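Local coordinates for putative hydrolase (Shewanella frigidimarina, PDB 3LHO), which probably acts as an iron(II)-dependent dioxygenase of the 2-oxoadipate dioxygenase/decarboxylase family, and holds a nickel ion in this crystal, at residues A[24-29]-A[189-194]; A[102-107]-A[147-152]. All blocks are in the same frame, centred on the assembly; numbering follows the deposited sequence.

Contact 1: residues A[24-29]-A[189-194]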
ATOM      1  N   ALA A  24      -1.620   7.637  10.800  1.00 15.31           N
ATOM      2  CA  ALA A  24      -0.470   6.784  10.880  1.00 15.25           C
ATOM      3  C   ALA A  24       0.615   7.461  11.717  1.00 17.51           C
ATOM      4  O   ALA A  24       1.252   6.827  12.556  1.00 17.43           O
ATOM      5  CB  ALA A  24       0.049   6.401   9.434  1.00 13.44           C
ATOM      6  N   ALA A  25       0.818   8.749  11.525  1.00 17.81           N
ATOM      7  CA  ALA A  25       1.871   9.396  12.326  1.00 19.31           C
ATOM      8  C   ALA A  25       1.502   9.298  13.817  1.00 18.25           C
ATOM      9  O   ALA A  25       2.347   8.972  14.678  1.00 18.77           O
ATOM     10  CB  ALA A  25       2.121  10.868  11.888  1.00 17.72           C
ATOM     11  N   LYS A  26       0.230   9.506  14.121  1.00 20.24           N
ATOM     12  CA  LYS A  26      -0.209   9.509  15.528  1.00 21.28           C
ATOM     13  C   LYS A  26      -0.162   8.104  16.146  1.00 19.20           C
ATOM     14  O   LYS A  26       0.321   7.937  17.261  1.00 17.43           O
ATOM     15  CB  LYS A  26      -1.614  10.107  15.670  1.00 19.87           C
ATOM     16  CG  LYS A  26      -1.692  11.573  15.283  1.00 23.08           C
ATOM     17  CD  LYS A  26      -3.107  12.100  15.491  1.00 31.62           C
ATOM     18  CE  LYS A  26      -3.276  13.549  15.070  1.00 39.56           C
ATOM     19  NZ  LYS A  26      -4.719  13.955  15.073  1.00 37.80           N
ATOM     20  N   ILE A  27      -0.675   7.112  15.428  1.00 17.78           N
ATOM     21  CA  ILE A  27      -0.684   5.739  15.932  1.00 18.64           C
ATOM     22  C   ILE A  27       0.765   5.201  16.066  1.00 20.88           C
ATOM     23  O   ILE A  27       1.063   4.503  17.020  1.00 21.58           O
ATOM     24  CB  ILE A  27      -1.591   4.841  15.081  1.00 19.47           C
ATOM     25  CG1 ILE A  27      -3.044   5.336  15.223  1.00 20.23           C
ATOM     26  CG2 ILE A  27      -1.436   3.340  15.485  1.00 18.44           C
ATOM     27  CD1 ILE A  27      -4.023   4.770  14.224  1.00 21.62           C
ATOM     28  N   HIS A  28       1.663   5.570  15.145  1.00 22.20           N
ATOM     29  CA  HIS A  28       3.083   5.199  15.257  1.00 21.05           C
ATOM     30  C   HIS A  28       3.653   5.701  16.593  1.00 22.89           C
ATOM     31  O   HIS A  28       4.268   4.943  17.322  1.00 22.29           O
ATOM     32  CB  HIS A  28       3.897   5.759  14.075  1.00 20.97           C
ATOM     33  CG  HIS A  28       5.319   5.280  14.036  1.00 20.10           C
ATOM     34  ND1 HIS A  28       6.335   5.904  14.741  1.00 22.56           N
ATOM     35  CD2 HIS A  28       5.901   4.245  13.372  1.00 18.77           C
ATOM     36  CE1 HIS A  28       7.478   5.265  14.518  1.00 23.06           C
ATOM     37  NE2 HIS A  28       7.244   4.261  13.684  1.00 20.26           N
ATOM     38  N   GLN A  29       3.439   6.978  16.901  1.00 23.38           N
ATOM     39  CA  GLN A  29       3.848   7.552  18.185  1.00 24.76           C
ATOM     40  C   GLN A  29       3.184   6.826  19.376  1.00 25.49           C
ATOM     41  O   GLN A  29       3.868   6.462  20.342  1.00 29.08           O
ATOM     42  CB  GLN A  29       3.570   9.072  18.207  1.00 23.09           C
ATOM     43  CG  GLN A  29       4.041   9.819  19.453  1.00 27.33           C
ATOM     44  CD  GLN A  29       5.540   9.702  19.707  1.00 29.77           C
ATOM     45  OE1 GLN A  29       6.332   9.567  18.776  1.00 30.89           O
ATOM     46  NE2 GLN A  29       5.929   9.755  20.973  1.00 32.72           N
ATOM     47  N   ALA A 189      -7.762   5.348  22.396  1.00 26.20           N
ATOM     48  CA  ALA A 189      -7.026   6.586  22.046  1.00 26.33           C
ATOM     49  C   ALA A 189      -7.790   7.498  21.062  1.00 27.67           C
ATOM     50  O   ALA A 189      -7.283   8.558  20.659  1.00 30.02           O
ATOM     51  CB  ALA A 189      -5.633   6.237  21.475  1.00 25.64           C
ATOM     52  N   GLY A 190      -8.976   7.073  20.634  1.00 27.23           N
ATOM     53  CA  GLY A 190      -9.861   7.926  19.844  1.00 26.84           C
ATOM     54  C   GLY A 190      -9.742   7.768  18.349  1.00 27.24           C
ATOM     55  O   GLY A 190     -10.166   8.644  17.609  1.00 27.20           O
ATOM     56  N   PHE A 191      -9.159   6.654  17.889  1.00 26.10           N
ATOM     57  CA  PHE A 191      -9.131   6.331  16.468  1.00 23.81           C
ATOM     58  C   PHE A 191     -10.327   5.453  16.144  1.00 23.37           C
ATOM     59  O   PHE A 191     -10.782   4.730  17.003  1.00 27.37           O
ATOM     60  CB  PHE A 191      -7.796   5.647  16.096  1.00 23.44           C
ATOM     61  CG  PHE A 191      -6.643   6.556  16.265  1.00 23.25           C
ATOM     62  CD1 PHE A 191      -6.368   7.515  15.305  1.00 23.56           C
ATOM     63  CD2 PHE A 191      -5.899   6.539  17.428  1.00 22.88           C
ATOM     64  CE1 PHE A 191      -5.339   8.410  15.488  1.00 27.22           C
ATOM     65  CE2 PHE A 191      -4.867   7.441  17.619  1.00 24.79           C
ATOM     66  CZ  PHE A 191      -4.589   8.373  16.646  1.00 23.68           C
ATOM     67  N   VAL A 192     -10.842   5.577  14.923  1.00 23.87           N
ATOM     68  CA  VAL A 192     -11.914   4.712  14.452  0.50 25.71           C
ATOM     69  C   VAL A 192     -11.365   3.705  13.444  1.00 25.62           C
ATOM     70  O   VAL A 192     -10.570   4.031  12.562  1.00 27.38           O
ATOM     71  CB  VAL A 192     -13.126   5.511  13.866  0.50 27.49           C
ATOM     72  CG1 VAL A 192     -12.696   6.418  12.747  0.50 26.57           C
ATOM     73  CG2 VAL A 192     -14.236   4.565  13.403  0.50 27.30           C
ATOM     74  N   LEU A 193     -11.805   2.464  13.600  1.00 25.47           N
ATOM     75  CA  LEU A 193     -11.363   1.362  12.787  1.00 24.29           C
ATOM     76  C   LEU A 193     -12.339   1.057  11.686  1.00 25.83           C
ATOM     77  O   LEU A 193     -13.543   1.295  11.849  1.00 27.66           O
ATOM     78  CB  LEU A 193     -11.248   0.118  13.680  1.00 22.24           C
ATOM     79  CG  LEU A 193     -10.314   0.310  14.880  1.00 24.13           C
ATOM     80  CD1 LEU A 193     -10.148  -0.978  15.652  1.00 27.95           C
ATOM     81  CD2 LEU A 193      -8.934   0.820  14.434  1.00 21.86           C
ATOM     82  N   ASN A 194     -11.850   0.521  10.571  1.00 23.81           N
ATOM     83  CA  ASN A 194     -12.743  -0.027   9.556  0.60 25.58           C
ATOM     84  C   ASN A 194     -13.411  -1.250  10.120  1.00 26.71           C
ATOM     85  O   ASN A 194     -12.742  -2.198  10.549  1.00 23.80           O
ATOM     86  CB  ASN A 194     -12.031  -0.440   8.264  0.60 27.50           C
ATOM     87  CG  ASN A 194     -12.992  -1.105   7.257  0.60 30.59           C
ATOM     88  OD1 ASN A 194     -14.137  -0.682   7.105  0.60 36.79           O
ATOM     89  ND2 ASN A 194     -12.530  -2.155   6.595  0.60 36.18           N
TER
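Ile27 lays its CG1 over the face of the Phe191 ring. Ile27 CG1 sits 3.6 Å from the centroid of the Phe191 ring, only 7° off the ring normal. This is a CH-pi contact, almost centred on the ring. Ile27 CG1 stands beside its own backbone N (chi1 -65°), and the extended second torsion (chi2 167°) carries CD1 on over the same face toward the root of the ring. There Ile27 CD1 lies 3.8 Å from Phe191 CG. Lys26 meets a different part of the ring. Its CB comes to the edge, near the ring plane, with Lys26 CB 3.6 Å from Phe191 CZ. The extended chain carries the amine past the ring, and NZ bonds a tetraethylene glycol molecule, probably from the crystallisation liquor.

Phe191 follows Gly190, whose positive phi closes the end of helix 179-188 in a Schellman motif. The ring spans from the loop after that helix to helix 22-32. Ile27 also touches Leu186 of helix 179-188, and Thr213 and Tyr234 in loops. Were Phe191 an alanine, CG1 and CD1 of Ile27 and CB of Lys26 would probably lose the ring they pack on, opening a gap between helix 22-32 and the loop. The contact is wholly apolar, so it depends on close fit and not on charge or directed polar bonds.

Contact 2: residues A[102-107]-A[147-152]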
ATOM      1  N   GLU A 102      -6.462  -4.284 -19.580  1.00 21.43           N
ATOM      2  CA  GLU A 102      -7.252  -4.890 -20.636  1.00 19.97           C
ATOM      3  C   GLU A 102      -8.590  -5.424 -20.148  1.00 22.28           C
ATOM      4  O   GLU A 102      -9.418  -5.774 -20.957  1.00 21.89           O
ATOM      5  CB  GLU A 102      -6.495  -6.057 -21.303  1.00 23.70           C
ATOM      6  CG  GLU A 102      -5.195  -5.639 -21.975  1.00 27.50           C
ATOM      7  CD  GLU A 102      -4.040  -5.426 -21.004  1.00 22.38           C
ATOM      8  OE1 GLU A 102      -4.153  -5.813 -19.772  1.00 15.74           O
ATOM      9  OE2 GLU A 102      -3.043  -4.804 -21.497  1.00 30.59           O
ATOM     10  N   GLU A 103      -8.796  -5.530 -18.847  1.00 20.80           N
ATOM     11  CA  GLU A 103     -10.051  -6.098 -18.354  1.00 22.32           C
ATOM     12  C   GLU A 103     -11.155  -5.026 -18.286  1.00 21.85           C
ATOM     13  O   GLU A 103     -12.242  -5.334 -17.880  1.00 19.10           O
ATOM     14  CB  GLU A 103      -9.860  -6.744 -16.977  1.00 20.34           C
ATOM     15  CG  GLU A 103      -8.780  -7.838 -16.949  1.00 23.33           C
ATOM     16  CD  GLU A 103      -9.237  -9.128 -17.602  1.00 32.23           C
ATOM     17  OE1 GLU A 103     -10.384  -9.166 -18.031  1.00 30.20           O
ATOM     18  OE2 GLU A 103      -8.460 -10.101 -17.666  1.00 38.28           O
ATOM     19  N   PHE A 104     -10.854  -3.767 -18.631  1.00 18.47           N
ATOM     20  CA  PHE A 104     -11.791  -2.668 -18.420  1.00 15.12           C
ATOM     21  C   PHE A 104     -12.325  -2.184 -19.735  1.00 15.71           C
ATOM     22  O   PHE A 104     -11.806  -2.563 -20.775  1.00 18.16           O
ATOM     23  CB  PHE A 104     -11.101  -1.554 -17.561  1.00 15.26           C
ATOM     24  CG  PHE A 104     -10.802  -2.039 -16.216  1.00 20.96           C
ATOM     25  CD1 PHE A 104     -11.807  -2.071 -15.243  1.00 21.20           C
ATOM     26  CD2 PHE A 104      -9.588  -2.666 -15.951  1.00 20.07           C
ATOM     27  CE1 PHE A 104     -11.577  -2.630 -14.002  1.00 24.16           C
ATOM     28  CE2 PHE A 104      -9.354  -3.242 -14.700  1.00 15.87           C
ATOM     29  CZ  PHE A 104     -10.340  -3.219 -13.725  1.00 19.56           C
ATOM     30  N   SER A 105     -13.371  -1.352 -19.700  1.00 18.77           N
ATOM     31  CA  SER A 105     -13.950  -0.755 -20.918  1.00 19.51           C
ATOM     32  C   SER A 105     -12.888  -0.053 -21.775  1.00 21.89           C
ATOM     33  O   SER A 105     -11.912   0.484 -21.236  1.00 23.19           O
ATOM     34  CB  SER A 105     -15.078   0.251 -20.573  1.00 18.88           C
ATOM     35  OG  SER A 105     -14.582   1.521 -20.082  1.00 22.02           O
ATOM     36  N   PRO A 106     -13.061  -0.068 -23.109  1.00 20.86           N
ATOM     37  CA  PRO A 106     -12.163   0.692 -24.003  1.00 21.10           C
ATOM     38  C   PRO A 106     -11.944   2.159 -23.549  1.00 20.97           C
ATOM     39  O   PRO A 106     -10.852   2.696 -23.655  1.00 22.96           O
ATOM     40  CB  PRO A 106     -12.892   0.633 -25.351  1.00 22.67           C
ATOM     41  CG  PRO A 106     -13.671  -0.729 -25.287  1.00 19.51           C
ATOM     42  CD  PRO A 106     -14.053  -0.888 -23.859  1.00 22.85           C
ATOM     43  N   GLU A 107     -12.993   2.775 -23.028  1.00 21.26           N
ATOM     44  CA  GLU A 107     -12.948   4.144 -22.559  1.00 22.06           C
ATOM     45  C   GLU A 107     -12.069   4.285 -21.318  1.00 22.14           C
ATOM     46  O   GLU A 107     -11.248   5.205 -21.221  1.00 21.49           O
ATOM     47  CB  GLU A 107     -14.386   4.650 -22.308  1.00 25.06           C
ATOM     48  CG  GLU A 107     -15.232   4.704 -23.626  1.00 28.74           C
ATOM     49  CD  GLU A 107     -15.971   3.384 -23.998  1.00 38.25           C
ATOM     50  OE1 GLU A 107     -15.765   2.347 -23.346  1.00 32.09           O
ATOM     51  OE2 GLU A 107     -16.760   3.391 -24.967  1.00 38.84           O
ATOM     52  N   LEU A 147     -13.549   5.341 -11.497  1.00 20.30           N
ATOM     53  CA  LEU A 147     -14.161   4.940 -10.239  1.00 19.78           C
ATOM     54  C   LEU A 147     -15.369   4.030 -10.491  1.00 19.76           C
ATOM     55  O   LEU A 147     -15.578   3.124  -9.741  1.00 21.56           O
ATOM     56  CB  LEU A 147     -14.507   6.194  -9.402  1.00 21.84           C
ATOM     57  CG  LEU A 147     -14.971   6.049  -7.953  1.00 21.95           C
ATOM     58  CD1 LEU A 147     -13.920   5.357  -7.050  1.00 21.52           C
ATOM     59  CD2 LEU A 147     -15.338   7.406  -7.386  1.00 25.66           C
ATOM     60  N   ALA A 148     -16.074   4.220 -11.593  1.00 19.86           N
ATOM     61  CA  ALA A 148     -17.278   3.421 -11.899  1.00 22.73           C
ATOM     62  C   ALA A 148     -16.929   1.960 -12.155  1.00 23.75           C
ATOM     63  O   ALA A 148     -17.753   1.088 -11.950  1.00 26.57           O
ATOM     64  CB  ALA A 148     -18.045   4.009 -13.109  1.00 20.92           C
ATOM     65  N   GLU A 149     -15.709   1.696 -12.599  1.00 22.38           N
ATOM     66  CA  GLU A 149     -15.298   0.325 -12.899  1.00 21.11           C
ATOM     67  C   GLU A 149     -14.231  -0.209 -11.934  1.00 21.04           C
ATOM     68  O   GLU A 149     -14.145  -1.404 -11.732  1.00 22.19           O
ATOM     69  CB  GLU A 149     -14.781   0.260 -14.328  1.00 20.31           C
ATOM     70  CG  GLU A 149     -15.867   0.419 -15.355  1.00 24.80           C
ATOM     71  CD  GLU A 149     -15.333   0.379 -16.761  1.00 26.90           C
ATOM     72  OE1 GLU A 149     -14.429  -0.444 -17.013  1.00 22.85           O
ATOM     73  OE2 GLU A 149     -15.781   1.193 -17.602  1.00 23.26           O
ATOM     74  N   SER A 150     -13.421   0.674 -11.345  1.00 18.31           N
ATOM     75  CA  SER A 150     -12.331   0.257 -10.481  1.00 17.89           C
ATOM     76  C   SER A 150     -11.931   1.315  -9.466  1.00 17.64           C
ATOM     77  O   SER A 150     -11.320   2.348  -9.830  1.00 16.51           O
ATOM     78  CB  SER A 150     -11.096  -0.143 -11.325  1.00 17.19           C
ATOM     79  OG  SER A 150     -10.005  -0.583 -10.487  1.00 18.24           O
ATOM     80  N   GLU A 151     -12.222   1.056  -8.185  1.00 18.11           N
ATOM     81  CA  GLU A 151     -11.716   1.944  -7.108  1.00 20.30           C
ATOM     82  C   GLU A 151     -10.190   2.013  -7.131  1.00 19.15           C
ATOM     83  O   GLU A 151      -9.576   3.067  -6.875  1.00 17.85           O
ATOM     84  CB  GLU A 151     -12.167   1.444  -5.732  1.00 23.67           C
ATOM     85  CG  GLU A 151     -13.656   1.682  -5.453  1.00 33.40           C
ATOM     86  CD  GLU A 151     -14.109   1.001  -4.170  1.00 46.56           C
ATOM     87  OE1 GLU A 151     -13.409   1.151  -3.142  1.00 42.87           O
ATOM     88  OE2 GLU A 151     -15.155   0.310  -4.195  1.00 56.05           O
ATOM     89  N   TYR A 152      -9.568   0.868  -7.391  1.00 17.31           N
ATOM     90  CA  TYR A 152      -8.104   0.787  -7.487  1.00 16.34           C
ATOM     91  C   TYR A 152      -7.550   1.744  -8.519  1.00 14.80           C
ATOM     92  O   TYR A 152      -6.665   2.580  -8.206  1.00 16.96           O
ATOM     93  CB  TYR A 152      -7.742  -0.664  -7.840  1.00 17.94           C
ATOM     94  CG  TYR A 152      -6.271  -1.008  -7.888  1.00 17.89           C
ATOM     95  CD1 TYR A 152      -5.449  -0.531  -8.933  1.00 13.61           C
ATOM     96  CD2 TYR A 152      -5.710  -1.882  -6.941  1.00 17.87           C
ATOM     97  CE1 TYR A 152      -4.097  -0.908  -9.026  1.00 12.24           C
ATOM     98  CE2 TYR A 152      -4.354  -2.228  -7.009  1.00 14.65           C
ATOM     99  CZ  TYR A 152      -3.547  -1.716  -8.066  1.00 16.83           C
ATOM    100  OH  TYR A 152      -2.175  -2.050  -8.187  1.00 14.91           O
TER
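Glu149 grips Ser105 with both carboxylate oxygens. The backbone Ser105 N donates to Glu149 OE1 at 3.0 Å, in a nearly straight bond of 172°. The hydroxyl Ser105 OG donates to Glu149 OE2 at 2.8 Å. Each oxygen uses its syn lone pair. Held at both oxygens, the carboxylate has little freedom to turn. The extended Glu149 chain (chi2 179°) brings it there. Ser105 OG also accepts from Val108 N as the N-cap of helix 106-116, so Glu149 probably helps position that cap.

Beside this grip lies the Phe104 ring. Glu149 OE1 comes to its edge, in the ring plane, with Glu149 OE1 3.6 Å from Phe104 CD1. Ser150 CB approaches Phe104 CE1 obliquely at 3.7 Å, and Ser150 OG turns to its own N-cap bond with Ala153 N.

The outer side is looser. Glu107 is exposed, and its OE1 stays 5.9 Å from Glu149 OE2, where the like charges may repel weakly.

Inward, Phe104 and Ser150 both rest on Leu99 of strand 93-99. The contact thus ties the start of helix 106-116 to the junction of helices 140-149 and 151-159, against that strand.

Overall arrangement
Contacts 1 and 2 are separate. Their centres lie 32 Å apart, and their nearest atoms are about 10 Å apart without touching. Along the chain, both segments of contact 2 fall between residues 29 and 189, the part that contact 1 brackets. Both lie well out from the centre of the chain, contact 1 at about 17 Å and contact 2 at about 20 Å, measured to the contact centres. Neither includes a metal ligand. The nickel is held by His41, His165 and Glu235, on neighbouring strands 39-47, 165-169 and 235-239 of the mixed sheet. All four segments belong to the one 2-oxoadipate dioxygenase/decarboxylase family region.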